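Protein of unknown function with a Fic domain (Bacteroides thetaiotaomicron VPI-5482, PDB 3CUC) is of unknown function but carries a Fic domain, a predominantly helical fold shared by the Fic/DOC family. Local coordinates at residues M83-E87 against F99-L103; P178-A182 against V210-Y216; Y187-I192 against D246-A250; L34-Y38 against Y50-K54; Y216-H222 against C265-L270. All coordinates share one frame; numbering follows the deposited sequence.

Contact 1: residues M83-E87 against F99-L103; sequences MIKQE and FIREL
Helix 68-89 and helix 97-107 form an antiparallel helical hairpin of this Fic-domain protein, and Phe-99 of the second helix reaches into it to meet Met-83, Ile-84 and Glu-87 of the first. The segment axes lie 11.7 Å apart at 161°, a spacing bridged by side chains alone. Phe-99 lays its ring flat against the aliphatic part of Glu-87, its chi1 of 175° carrying CG away from the backbone N. Glu-87 CG stands 3.7 Å from the centroid of the Phe-99 ring, almost on the ring normal, a CH-pi contact over the face. The bend of Glu-87 at chi2 turns its carboxylate nearly parallel to that ring, the planes being 11° apart, and its OE1 is engaged in a salt bridge with Arg-93 beyond the pair. Ile-84 comes from a different direction: its CG2 sits at the ring edge, 3.8 Å from Phe-99 CZ, and also touches Leu-103 CD2 at 3.9 Å. Leu-205 and Asn-208 of helix 199-213 also pack on Ile-84, while Ile-202 of the same helix packs on Leu-103, burying this side of the hairpin. Met-83, present as selenomethionine, slides past both Phe-99 and Leu-103, and the bend at its chi3 brings the terminal methyl against both: Met-83 CE is 3.8 Å from Phe-99 CE1 and 3.6 Å from Leu-103 CD1.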
# COMPACT_ATOMS: atom_id res chain seq x y z
N MSE A 83 4.62 11.38 2.01
CA MSE A 83 5.92 11.01 1.48
C MSE A 83 5.80 10.29 0.15
O MSE A 83 6.48 10.65 -0.80
CB MSE A 83 6.70 10.14 2.47
CG MSE A 83 7.39 10.93 3.57
SE MSE A 83 8.13 9.77 4.90
CE MSE A 83 9.29 8.67 3.77
N ILE A 84 4.95 9.27 0.06
CA ILE A 84 4.86 8.51 -1.20
C ILE A 84 4.28 9.36 -2.33
O ILE A 84 4.68 9.19 -3.48
CB ILE A 84 4.08 7.17 -1.08
CG1 ILE A 84 2.62 7.41 -0.69
CG2 ILE A 84 4.77 6.23 -0.09
CD1 ILE A 84 1.69 6.30 -1.14
N LYS A 85 3.38 10.28 -2.00
CA LYS A 85 2.83 11.19 -3.01
C LYS A 85 3.96 12.02 -3.63
O LYS A 85 4.10 12.07 -4.85
CB LYS A 85 1.77 12.11 -2.40
CG LYS A 85 0.42 11.43 -2.20
CD LYS A 85 -0.44 12.12 -1.15
CE LYS A 85 -1.10 13.38 -1.67
NZ LYS A 85 -1.97 13.98 -0.64
N GLN A 86 4.77 12.63 -2.77
CA GLN A 86 5.88 13.47 -3.22
C GLN A 86 6.93 12.67 -3.98
O GLN A 86 7.44 13.13 -5.00
CB GLN A 86 6.52 14.14 -2.01
CG GLN A 86 7.61 15.12 -2.37
CD GLN A 86 8.06 15.92 -1.19
OE1 GLN A 86 9.15 15.71 -0.67
NE2 GLN A 86 7.21 16.83 -0.73
N GLU A 87 7.25 11.48 -3.48
CA GLU A 87 8.22 10.61 -4.13
C GLU A 87 7.67 10.21 -5.50
O GLU A 87 8.37 10.34 -6.49
CB GLU A 87 8.53 9.38 -3.29
CG GLU A 87 9.90 8.74 -3.57
CD GLU A 87 11.06 9.48 -2.93
OE1 GLU A 87 10.86 10.61 -2.43
OE2 GLU A 87 12.19 8.94 -2.94
N PHE A 99 14.50 5.08 0.65
CA PHE A 99 13.15 5.64 0.77
C PHE A 99 12.24 4.70 1.55
O PHE A 99 11.48 5.15 2.41
CB PHE A 99 12.53 5.95 -0.60
CG PHE A 99 11.09 6.42 -0.52
CD1 PHE A 99 10.80 7.70 -0.06
CD2 PHE A 99 10.04 5.59 -0.88
CE1 PHE A 99 9.49 8.14 0.04
CE2 PHE A 99 8.72 6.02 -0.78
CZ PHE A 99 8.44 7.30 -0.33
N ILE A 100 12.34 3.40 1.26
CA ILE A 100 11.49 2.41 1.92
C ILE A 100 11.83 2.33 3.41
O ILE A 100 10.93 2.21 4.25
CB ILE A 100 11.65 1.01 1.28
CG1 ILE A 100 11.18 1.04 -0.18
CG2 ILE A 100 10.82 -0.02 2.03
CD1 ILE A 100 11.53 -0.21 -0.95
N ARG A 101 13.12 2.41 3.72
CA ARG A 101 13.59 2.39 5.10
C ARG A 101 13.10 3.63 5.85
O ARG A 101 12.63 3.53 6.98
CB ARG A 101 15.12 2.31 5.14
CG ARG A 101 15.70 1.03 4.51
CD ARG A 101 17.16 1.19 4.10
NE ARG A 101 18.04 1.00 5.24
CZ ARG A 101 18.50 -0.18 5.66
NH1 ARG A 101 18.21 -1.29 5.00
NH2 ARG A 101 19.28 -0.24 6.73
N GLU A 102 13.19 4.79 5.21
CA GLU A 102 12.69 6.03 5.80
C GLU A 102 11.18 5.96 6.02
O GLU A 102 10.64 6.55 6.96
CB GLU A 102 13.04 7.23 4.90
CG GLU A 102 12.73 8.60 5.51
CD GLU A 102 13.53 8.88 6.77
OE1 GLU A 102 14.77 8.90 6.69
OE2 GLU A 102 12.92 9.09 7.85
N LEU A 103 10.50 5.25 5.13
CA LEU A 103 9.06 5.04 5.24
C LEU A 103 8.73 4.25 6.50
O LEU A 103 7.81 4.61 7.25
CB LEU A 103 8.53 4.31 4.00
CG LEU A 103 7.10 4.59 3.53
CD1 LEU A 103 6.81 6.09 3.41
CD2 LEU A 103 6.87 3.89 2.20

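Contact 2: residues P178-A182 against V210-Y216; sequences PVELA and VLHRYGY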
# COMPACT_ATOMS: atom_id res chain seq x y z
N PRO A 178 0.42 -0.23 -14.68
CA PRO A 178 0.63 0.18 -13.29
C PRO A 178 -0.04 -0.71 -12.25
O PRO A 178 0.50 -0.89 -11.17
CB PRO A 178 0.07 1.60 -13.25
CG PRO A 178 0.25 2.09 -14.65
CD PRO A 178 -0.09 0.89 -15.50
N VAL A 179 -1.21 -1.27 -12.57
CA VAL A 179 -1.91 -2.16 -11.63
C VAL A 179 -1.11 -3.45 -11.44
O VAL A 179 -0.93 -3.92 -10.31
CB VAL A 179 -3.34 -2.50 -12.09
CG1 VAL A 179 -4.04 -3.41 -11.08
CG2 VAL A 179 -4.14 -1.22 -12.28
N GLU A 180 -0.62 -4.00 -12.55
CA GLU A 180 0.21 -5.20 -12.53
C GLU A 180 1.50 -4.97 -11.75
O GLU A 180 1.84 -5.75 -10.86
CB GLU A 180 0.56 -5.65 -13.95
CG GLU A 180 -0.61 -6.22 -14.74
CD GLU A 180 -0.32 -6.35 -16.23
OE1 GLU A 180 0.67 -5.76 -16.71
OE2 GLU A 180 -1.10 -7.04 -16.92
N LEU A 181 2.21 -3.90 -12.09
CA LEU A 181 3.49 -3.59 -11.45
C LEU A 181 3.29 -3.35 -9.96
O LEU A 181 4.09 -3.80 -9.14
CB LEU A 181 4.15 -2.36 -12.11
CG LEU A 181 5.50 -1.91 -11.54
CD1 LEU A 181 6.51 -3.04 -11.52
CD2 LEU A 181 6.05 -0.72 -12.32
N ALA A 182 2.20 -2.65 -9.62
CA ALA A 182 1.86 -2.38 -8.23
C ALA A 182 1.56 -3.69 -7.50
O ALA A 182 2.05 -3.91 -6.40
CB ALA A 182 0.67 -1.44 -8.14
N VAL A 210 2.98 3.49 -6.73
CA VAL A 210 2.99 3.14 -8.13
C VAL A 210 1.82 3.81 -8.86
O VAL A 210 2.01 4.49 -9.87
CB VAL A 210 2.97 1.61 -8.34
CG1 VAL A 210 2.91 1.27 -9.82
CG2 VAL A 210 4.20 0.98 -7.68
N LEU A 211 0.61 3.62 -8.33
CA LEU A 211 -0.58 4.16 -8.96
C LEU A 211 -0.53 5.68 -9.08
O LEU A 211 -0.90 6.24 -10.11
CB LEU A 211 -1.84 3.76 -8.17
CG LEU A 211 -2.21 2.28 -8.11
CD1 LEU A 211 -3.47 2.08 -7.27
CD2 LEU A 211 -2.42 1.74 -9.49
N HIS A 212 -0.08 6.36 -8.03
CA HIS A 212 -0.05 7.83 -8.05
C HIS A 212 0.96 8.35 -9.09
O HIS A 212 0.67 9.29 -9.84
CB HIS A 212 0.30 8.37 -6.67
CG HIS A 212 0.14 9.85 -6.55
ND1 HIS A 212 -1.08 10.48 -6.68
CD2 HIS A 212 1.04 10.83 -6.31
CE1 HIS A 212 -0.92 11.78 -6.52
NE2 HIS A 212 0.36 12.02 -6.29
N ARG A 213 2.14 7.73 -9.12
CA ARG A 213 3.19 8.09 -10.06
C ARG A 213 2.68 8.08 -11.50
O ARG A 213 3.01 8.98 -12.27
CB ARG A 213 4.38 7.15 -9.93
CG ARG A 213 5.33 7.15 -11.12
CD ARG A 213 6.71 6.69 -10.71
NE ARG A 213 7.37 7.71 -9.89
CZ ARG A 213 8.59 7.60 -9.37
NH1 ARG A 213 9.32 6.52 -9.59
NH2 ARG A 213 9.07 8.59 -8.64
N TYR A 214 1.89 7.07 -11.85
CA TYR A 214 1.39 6.93 -13.21
C TYR A 214 -0.03 7.47 -13.40
O TYR A 214 -0.75 7.06 -14.31
CB TYR A 214 1.50 5.46 -13.66
CG TYR A 214 2.94 4.97 -13.63
CD1 TYR A 214 3.87 5.48 -14.52
CD2 TYR A 214 3.37 4.04 -12.70
CE1 TYR A 214 5.19 5.06 -14.50
CE2 TYR A 214 4.69 3.62 -12.67
CZ TYR A 214 5.60 4.14 -13.58
OH TYR A 214 6.91 3.73 -13.57
N GLY A 215 -0.43 8.42 -12.56
CA GLY A 215 -1.68 9.16 -12.77
C GLY A 215 -2.98 8.42 -12.50
O GLY A 215 -4.04 8.82 -12.99
N TYR A 216 -2.92 7.33 -11.74
CA TYR A 216 -4.13 6.62 -11.35
C TYR A 216 -4.56 7.12 -9.98
O TYR A 216 -3.72 7.55 -9.19
CB TYR A 216 -3.88 5.12 -11.28
CG TYR A 216 -3.76 4.42 -12.61
CD1 TYR A 216 -2.73 4.74 -13.50
CD2 TYR A 216 -4.65 3.41 -12.97
CE1 TYR A 216 -2.61 4.09 -14.72
CE2 TYR A 216 -4.54 2.76 -14.19
CZ TYR A 216 -3.52 3.09 -15.05
OH TYR A 216 -3.42 2.43 -16.25
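Pro-178, the first residue of helix 178-192, sets its ring against Tyr-214 and Tyr-216, just past the C-terminal end of helix 199-213. Its CB lies over a face of the Tyr-216 ring, 3.9 Å from Tyr-216 CE1. CG, the next atom out, goes deeper, 3.5 Å from Tyr-216 CE1 and 3.7 Å from Tyr-214 CB, and CD closes the proline ring 3.7 Å from Tyr-216 OH. The side chains of Pro-178 and Tyr-216 cross at about a right angle. One turn further on, Ala-182 CB rests 3.8 Å from Val-210 CB. Between these two points Val-210 CG1, placed anti to the backbone N (chi1 177°), reaches the backbone of the other helix and comes 3.5 Å from Pro-178 O. Arg-213 CG of the same segment lies over a face of the Tyr-214 ring, and Tyr-216 stacks with Tyr-11. What puts two tyrosines here is the way the helix stops: Tyr-216 N bonds to Leu-211 O at 2.8 Å and Gly-215 N to His-212 O at 3.1 Å, with Gly-215 at positive phi as the C-prime residue, a Schellman motif.

Contact 3: residues Y187-I192 against D246-A250; sequences YRYIRI and DGANA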
# COMPACT_ATOMS: atom_id res chain seq x y z
N TYR A 187 3.32 -7.85 -3.70
CA TYR A 187 3.43 -9.27 -3.40
C TYR A 187 4.85 -9.68 -3.04
O TYR A 187 5.08 -10.30 -2.01
CB TYR A 187 2.95 -10.13 -4.57
CG TYR A 187 2.91 -11.59 -4.19
CD1 TYR A 187 1.86 -12.10 -3.43
CD2 TYR A 187 3.94 -12.44 -4.55
CE1 TYR A 187 1.82 -13.43 -3.06
CE2 TYR A 187 3.92 -13.78 -4.18
CZ TYR A 187 2.86 -14.27 -3.44
OH TYR A 187 2.84 -15.60 -3.08
N ARG A 188 5.80 -9.34 -3.91
CA ARG A 188 7.20 -9.66 -3.67
C ARG A 188 7.71 -9.04 -2.37
O ARG A 188 8.36 -9.72 -1.57
CB ARG A 188 8.06 -9.21 -4.85
CG ARG A 188 7.81 -10.03 -6.09
CD ARG A 188 8.70 -9.61 -7.23
NE ARG A 188 8.74 -10.63 -8.29
CZ ARG A 188 9.58 -10.62 -9.31
NH1 ARG A 188 10.49 -9.67 -9.44
NH2 ARG A 188 9.52 -11.59 -10.21
N TYR A 189 7.38 -7.77 -2.14
CA TYR A 189 7.75 -7.10 -0.89
C TYR A 189 7.18 -7.83 0.32
O TYR A 189 7.91 -8.13 1.27
CB TYR A 189 7.28 -5.64 -0.87
CG TYR A 189 7.53 -4.98 0.48
CD1 TYR A 189 8.76 -4.40 0.77
CD2 TYR A 189 6.56 -4.98 1.47
CE1 TYR A 189 9.01 -3.82 2.00
CE2 TYR A 189 6.79 -4.41 2.70
CZ TYR A 189 8.01 -3.83 2.96
OH TYR A 189 8.24 -3.26 4.19
N ILE A 190 5.88 -8.11 0.29
CA ILE A 190 5.22 -8.75 1.42
C ILE A 190 5.80 -10.15 1.69
O ILE A 190 5.81 -10.61 2.84
CB ILE A 190 3.67 -8.81 1.23
CG1 ILE A 190 2.96 -8.81 2.59
CG2 ILE A 190 3.25 -10.02 0.40
CD1 ILE A 190 3.00 -7.46 3.31
N ARG A 191 6.28 -10.82 0.64
CA ARG A 191 6.91 -12.14 0.79
C ARG A 191 8.32 -12.06 1.37
O ARG A 191 8.73 -12.96 2.09
CB ARG A 191 6.96 -12.88 -0.55
CG ARG A 191 5.60 -13.42 -1.03
CD ARG A 191 5.03 -14.47 -0.09
NE ARG A 191 5.94 -15.60 0.10
CZ ARG A 191 5.91 -16.73 -0.60
NH1 ARG A 191 5.01 -16.92 -1.56
NH2 ARG A 191 6.79 -17.69 -0.33
N ILE A 192 9.05 -10.99 1.06
CA ILE A 192 10.34 -10.72 1.71
C ILE A 192 10.12 -10.34 3.19
O ILE A 192 10.82 -10.83 4.07
CB ILE A 192 11.12 -9.59 0.99
CG1 ILE A 192 11.47 -9.98 -0.45
CG2 ILE A 192 12.42 -9.28 1.74
CD1 ILE A 192 12.00 -8.82 -1.27
N ASP A 246 10.96 -18.27 -3.67
CA ASP A 246 9.83 -18.39 -4.59
C ASP A 246 8.91 -17.16 -4.56
O ASP A 246 8.43 -16.72 -5.61
CB ASP A 246 9.02 -19.65 -4.26
CG ASP A 246 9.83 -20.94 -4.39
OD1 ASP A 246 10.76 -20.98 -5.23
OD2 ASP A 246 9.55 -21.91 -3.65
N GLY A 247 8.68 -16.61 -3.36
CA GLY A 247 7.89 -15.38 -3.18
C GLY A 247 8.57 -14.18 -3.81
O GLY A 247 7.94 -13.44 -4.57
N ALA A 248 9.85 -14.01 -3.51
CA ALA A 248 10.65 -12.91 -4.06
C ALA A 248 10.70 -12.91 -5.60
O ALA A 248 10.85 -11.85 -6.22
CB ALA A 248 12.07 -12.94 -3.49
N ASN A 249 10.56 -14.09 -6.20
CA ASN A 249 10.60 -14.23 -7.66
C ASN A 249 9.25 -14.59 -8.28
O ASN A 249 9.20 -15.06 -9.43
CB ASN A 249 11.64 -15.29 -8.03
CG ASN A 249 13.01 -14.96 -7.49
OD1 ASN A 249 13.73 -14.12 -8.04
ND2 ASN A 249 13.39 -15.62 -6.40
N ALA A 250 8.16 -14.36 -7.55
CA ALA A 250 6.82 -14.67 -8.03
C ALA A 250 6.54 -13.92 -9.34
O ALA A 250 6.79 -12.72 -9.44
CB ALA A 250 5.78 -14.30 -6.99
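The backbones come very near where Arg-188 CA and Ala-248 CA are 4.8 Å apart, with Arg-191 facing Gly-247 one turn on. Arg-188, extended from CG to NE, runs along the end of helix 244-248 and grips Ala-250 O side-on with two nitrogens, NE and NH2. The Arg-188 NE to Ala-250 O bond is 3.1 Å long with an N-H...O angle of 144°; its donor is tilted 18° from the carbonyl plane, whereas NH2 approaches the same oxygen from well above that plane. Ala-248 O lies over a face of the Arg-188 guanidinium instead, at an angle too poor for a hydrogen bond, and Trp-166 adds a cation-pi partner. Gly-247, which has no side chain, receives the second arginine flat: its CA sits 3.5 Å from Arg-191 CZ, over the centre of that guanidinium. Bends at chi2 and chi3 fold Arg-191 back on its own helix, with CG over one face of the Tyr-187 ring, toward its rim. Arg-191 NH1 then donates to Tyr-187 OH at 3.0 Å, in the guanidinium plane. Tyr-187 OH also bonds to Asp-237, and Arg-191 NH2 to Gly-241 O, which probably restrains both groups. Tyr-187 CE2 meets Ala-250 CB at 3.4 Å. Outward, Leu-233, Cys-236 and Ala-240 of helix 226-240 pack on Tyr-187, while Phe-159 of helix 156-173 touches both Ile-192 and Ala-248.

Contact 4: residues L34-Y38 against Y50-K54; sequences LEFNY and YGQTK
Tyr-50 points the edge of its ring at the face of Tyr-38 in a T-shaped pair, the centroids 5.2 Å apart and the planes at 74°. The touching atom is Tyr-50 CD1, 3.8 Å from Tyr-38 CG and displaced toward the rim of the ring. Thr-53 OG1 approaches the same tyrosine within its plane, 3.5 Å from Tyr-38 CD1, so face and edge are met by residues one turn apart. Leu-34 touches the other helix with both branches: CD1 lies 3.6 Å from Tyr-50 CZ, and CD2 lies 3.7 Å from Lys-54 CA. At the far end of Tyr-50 the hydroxyl comes near the bent side chain of Glu-35, whose carboxylate plane stands 85° from the ring. That carboxylate is turned to another partner, as Glu-35 OE1 makes a salt bridge with Arg-268. In the next shell, Thr-53 OG1 is bonded to Thr-49 O, and the Tyr-38 ring also stacks with His-42. The axes of segments 34-38 and 50-54 cross at 118°, 10.2 Å apart at closest, beside helix 68-89, whose Met-74 touches both Asn-37 and Thr-53.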
# COMPACT_ATOMS: atom_id res chain seq x y z
N LEU A 34 -8.60 10.05 4.51
CA LEU A 34 -9.34 9.54 5.64
C LEU A 34 -9.43 8.02 5.58
O LEU A 34 -8.99 7.31 6.49
CB LEU A 34 -10.75 10.15 5.61
CG LEU A 34 -11.40 10.46 6.94
CD1 LEU A 34 -11.30 9.27 7.90
CD2 LEU A 34 -10.77 11.74 7.51
N GLU A 35 -9.97 7.52 4.47
CA GLU A 35 -10.28 6.10 4.36
C GLU A 35 -9.04 5.22 4.26
O GLU A 35 -9.03 4.10 4.78
CB GLU A 35 -11.19 5.86 3.15
CG GLU A 35 -12.56 6.50 3.33
CD GLU A 35 -13.70 5.62 2.84
OE1 GLU A 35 -13.53 4.94 1.80
OE2 GLU A 35 -14.76 5.62 3.50
N PHE A 36 -8.00 5.73 3.60
CA PHE A 36 -6.77 4.97 3.47
C PHE A 36 -6.08 4.84 4.82
O PHE A 36 -5.74 3.74 5.24
CB PHE A 36 -5.83 5.62 2.45
CG PHE A 36 -4.55 4.87 2.26
CD1 PHE A 36 -4.56 3.51 1.98
CD2 PHE A 36 -3.32 5.51 2.36
CE1 PHE A 36 -3.38 2.80 1.81
CE2 PHE A 36 -2.13 4.80 2.19
CZ PHE A 36 -2.16 3.44 1.92
N ASN A 37 -5.88 5.97 5.50
CA ASN A 37 -5.24 5.96 6.82
C ASN A 37 -6.00 5.06 7.80
O ASN A 37 -5.40 4.24 8.50
CB ASN A 37 -5.11 7.39 7.38
CG ASN A 37 -3.96 8.17 6.75
OD1 ASN A 37 -2.81 7.72 6.77
ND2 ASN A 37 -4.25 9.35 6.21
N TYR A 38 -7.32 5.21 7.82
CA TYR A 38 -8.13 4.41 8.72
C TYR A 38 -7.95 2.94 8.41
O TYR A 38 -7.55 2.16 9.28
CB TYR A 38 -9.61 4.78 8.63
CG TYR A 38 -10.48 3.86 9.45
CD1 TYR A 38 -10.69 4.09 10.81
CD2 TYR A 38 -11.08 2.75 8.87
CE1 TYR A 38 -11.48 3.24 11.56
CE2 TYR A 38 -11.87 1.89 9.62
CZ TYR A 38 -12.07 2.14 10.96
OH TYR A 38 -12.86 1.27 11.69
N TYR A 50 -13.51 5.53 13.59
CA TYR A 50 -13.51 6.39 12.42
C TYR A 50 -13.60 7.85 12.81
O TYR A 50 -12.98 8.70 12.19
CB TYR A 50 -14.70 6.02 11.54
CG TYR A 50 -14.56 6.50 10.13
CD1 TYR A 50 -13.67 5.90 9.26
CD2 TYR A 50 -15.33 7.56 9.65
CE1 TYR A 50 -13.53 6.34 7.96
CE2 TYR A 50 -15.20 8.01 8.34
CZ TYR A 50 -14.30 7.39 7.50
OH TYR A 50 -14.17 7.83 6.21
N GLY A 51 -14.37 8.12 13.87
CA GLY A 51 -14.51 9.46 14.41
C GLY A 51 -13.18 9.92 14.97
O GLY A 51 -12.71 10.99 14.61
N GLN A 52 -12.59 9.09 15.83
CA GLN A 52 -11.28 9.38 16.41
C GLN A 52 -10.30 9.72 15.29
O GLN A 52 -9.52 10.68 15.39
CB GLN A 52 -10.79 8.19 17.26
CG GLN A 52 -11.54 8.02 18.57
CD GLN A 52 -11.12 6.80 19.31
OE1 GLN A 52 -11.02 5.72 18.73
NE2 GLN A 52 -10.88 6.94 20.61
N THR A 53 -10.36 8.96 14.21
CA THR A 53 -9.44 9.14 13.09
C THR A 53 -9.71 10.44 12.34
O THR A 53 -8.78 11.20 12.05
CB THR A 53 -9.55 8.00 12.06
OG1 THR A 53 -9.25 6.74 12.68
CG2 THR A 53 -8.58 8.23 10.90
N LYS A 54 -10.97 10.66 11.97
CA LYS A 54 -11.37 11.84 11.18
C LYS A 54 -11.04 13.15 11.90
O LYS A 54 -10.41 14.03 11.32
CB LYS A 54 -12.87 11.81 10.91
CG LYS A 54 -13.40 12.98 10.08
CD LYS A 54 -14.92 12.85 9.86
CE LYS A 54 -15.34 13.28 8.44
NZ LYS A 54 -16.67 12.69 8.06

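Contact 5: residues Y216-H222 against C265-L270; sequences YPMIVIH and CLIRSL
Ser-269 OG donates to Met-218 O over 2.9 Å, tying helix 256-277 to the extended loop that follows helix 199-213. The hydroxyl meets the oxygen at a C=O...O angle of 128°, tilted 34° from the carbonyl plane; OG lies beside the backbone N of Ser-269, turned to the loop. Asn-208 holds the next loop residue by its backbone, Asn-208 OD1 accepting from Ile-219 N. Apolar groups flank the serine. Ile-219 sends CG2 over the helix backbone, 3.7 Å from Leu-266 CA, and CD1 to 3.8 Å from Cys-265 CB. Pro-217 CG lies 3.8 Å from Leu-270 CD2, their side chains crossing at about a right angle, and Leu-266 CD2 reaches the edge of the Tyr-216 ring, 3.5 Å from CD2 of that tyrosine. At the other end of the loop His-222 meets Arg-268, ring edge to guanidinium face with the planes 89° apart. His-222 NE2 is 3.1 Å from Arg-268 NH1 but stands above the guanidinium plane, where the angle is too poor for a hydrogen bond. Arg-268 NH2 instead forms a salt bridge with Glu-35, whose side chain also touches His-222. The guanidinium beside the imidazole would tend to disfavour a proton on His-222, an effect that the carboxylate of Glu-35 probably offsets in part.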
# COMPACT_ATOMS: atom_id res chain seq x y z
N TYR A 216 -2.92 7.33 -11.74
CA TYR A 216 -4.13 6.62 -11.35
C TYR A 216 -4.56 7.12 -9.98
O TYR A 216 -3.72 7.55 -9.19
CB TYR A 216 -3.88 5.12 -11.28
CG TYR A 216 -3.76 4.42 -12.61
CD1 TYR A 216 -2.73 4.74 -13.50
CD2 TYR A 216 -4.65 3.41 -12.97
CE1 TYR A 216 -2.61 4.09 -14.72
CE2 TYR A 216 -4.54 2.76 -14.19
CZ TYR A 216 -3.52 3.09 -15.05
OH TYR A 216 -3.42 2.43 -16.25
N PRO A 217 -5.86 7.05 -9.68
CA PRO A 217 -6.29 7.36 -8.33
C PRO A 217 -5.87 6.25 -7.39
O PRO A 217 -5.92 5.07 -7.76
CB PRO A 217 -7.81 7.38 -8.44
CG PRO A 217 -8.12 6.48 -9.56
CD PRO A 217 -6.99 6.67 -10.54
N MSE A 218 -5.45 6.61 -6.19
CA MSE A 218 -4.96 5.63 -5.23
C MSE A 218 -6.11 4.78 -4.69
O MSE A 218 -7.28 5.18 -4.75
CB MSE A 218 -4.18 6.34 -4.13
CG MSE A 218 -2.85 6.87 -4.62
SE MSE A 218 -1.93 7.90 -3.30
CE MSE A 218 -3.02 9.55 -3.30
N ILE A 219 -5.78 3.59 -4.19
CA ILE A 219 -6.79 2.64 -3.75
C ILE A 219 -6.78 2.42 -2.24
O ILE A 219 -5.78 2.66 -1.56
CB ILE A 219 -6.66 1.27 -4.48
CG1 ILE A 219 -5.33 0.58 -4.16
CG2 ILE A 219 -6.80 1.45 -5.99
CD1 ILE A 219 -5.37 -0.90 -4.37
N VAL A 220 -7.92 1.95 -1.74
CA VAL A 220 -8.09 1.61 -0.33
C VAL A 220 -8.47 0.14 -0.20
O VAL A 220 -9.58 -0.25 -0.58
CB VAL A 220 -9.23 2.45 0.31
CG1 VAL A 220 -9.45 2.01 1.76
CG2 VAL A 220 -8.92 3.92 0.25
N ILE A 221 -7.57 -0.68 0.31
CA ILE A 221 -7.95 -2.04 0.69
C ILE A 221 -8.68 -1.91 2.02
O ILE A 221 -8.10 -1.48 3.01
CB ILE A 221 -6.74 -2.98 0.82
CG1 ILE A 221 -6.00 -3.07 -0.52
CG2 ILE A 221 -7.20 -4.37 1.23
CD1 ILE A 221 -4.68 -3.80 -0.43
N HIS A 222 -9.98 -2.24 2.02
CA HIS A 222 -10.84 -2.00 3.18
C HIS A 222 -10.66 -3.09 4.22
O HIS A 222 -10.64 -4.27 3.86
CB HIS A 222 -12.31 -1.92 2.75
CG HIS A 222 -12.63 -0.70 1.95
ND1 HIS A 222 -13.14 0.45 2.52
CD2 HIS A 222 -12.50 -0.44 0.63
CE1 HIS A 222 -13.32 1.36 1.58
NE2 HIS A 222 -12.93 0.85 0.43
N CYS A 265 -10.44 -2.89 -6.68
CA CYS A 265 -10.29 -1.67 -5.88
C CYS A 265 -10.18 -0.45 -6.76
O CYS A 265 -10.80 0.57 -6.49
CB CYS A 265 -9.05 -1.72 -4.99
SG CYS A 265 -8.99 -3.13 -3.93
N LEU A 266 -9.36 -0.56 -7.81
CA LEU A 266 -9.15 0.55 -8.72
C LEU A 266 -10.45 0.92 -9.41
O LEU A 266 -10.70 2.10 -9.65
CB LEU A 266 -8.07 0.20 -9.75
CG LEU A 266 -7.61 1.33 -10.65
CD1 LEU A 266 -7.00 2.47 -9.86
CD2 LEU A 266 -6.60 0.78 -11.63
N ILE A 267 -11.29 -0.07 -9.70
CA ILE A 267 -12.64 0.18 -10.21
C ILE A 267 -13.45 1.03 -9.24
O ILE A 267 -14.11 1.98 -9.66
CB ILE A 267 -13.40 -1.14 -10.51
CG1 ILE A 267 -12.86 -1.79 -11.79
CG2 ILE A 267 -14.89 -0.89 -10.68
CD1 ILE A 267 -13.45 -3.14 -12.09
N ARG A 268 -13.38 0.71 -7.96
CA ARG A 268 -14.08 1.48 -6.94
C ARG A 268 -13.56 2.92 -6.88
O ARG A 268 -14.36 3.85 -6.83
CB ARG A 268 -13.96 0.81 -5.56
CG ARG A 268 -14.90 1.41 -4.51
CD ARG A 268 -14.48 1.12 -3.06
NE ARG A 268 -15.01 2.14 -2.15
CZ ARG A 268 -14.31 3.09 -1.52
NH1 ARG A 268 -12.98 3.18 -1.63
NH2 ARG A 268 -14.95 3.95 -0.73
N SER A 269 -12.23 3.09 -6.89
CA SER A 269 -11.61 4.43 -6.83
C SER A 269 -11.98 5.26 -8.04
O SER A 269 -12.34 6.43 -7.90
CB SER A 269 -10.08 4.34 -6.75
OG SER A 269 -9.64 3.71 -5.56
N LEU A 270 -11.86 4.66 -9.22
CA LEU A 270 -12.20 5.33 -10.46
C LEU A 270 -13.66 5.77 -10.46
O LEU A 270 -13.97 6.90 -10.86
CB LEU A 270 -11.91 4.41 -11.66
CG LEU A 270 -10.43 4.30 -12.07
CD1 LEU A 270 -10.23 3.12 -13.00
CD2 LEU A 270 -9.94 5.60 -12.73

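Overall arrangement
Contacts 2 and 5 are the nearest neighbours, their centres about 11 Å apart: they share Tyr-216, and Val-179 packs on Leu-266 between them. Contact 4 joins contact 5 through the Glu-35 to Arg-268 salt bridge, about 16 Å between centres. Contact 1 touches contacts 2, 3 and 5, meeting contact 2 at Arg-213 and contact 5 at Met-218. Contacts 2 and 3 use opposite ends of helix 178-192, their centres about 18 Å apart; contact 3 lies next to the HPF...GNGR signature of the Fic family, which begins directly after that helix and leads into helix 199-213. Contacts 3 and 4, with centres about 29 Å apart, lie on opposite sides of the chain's centre.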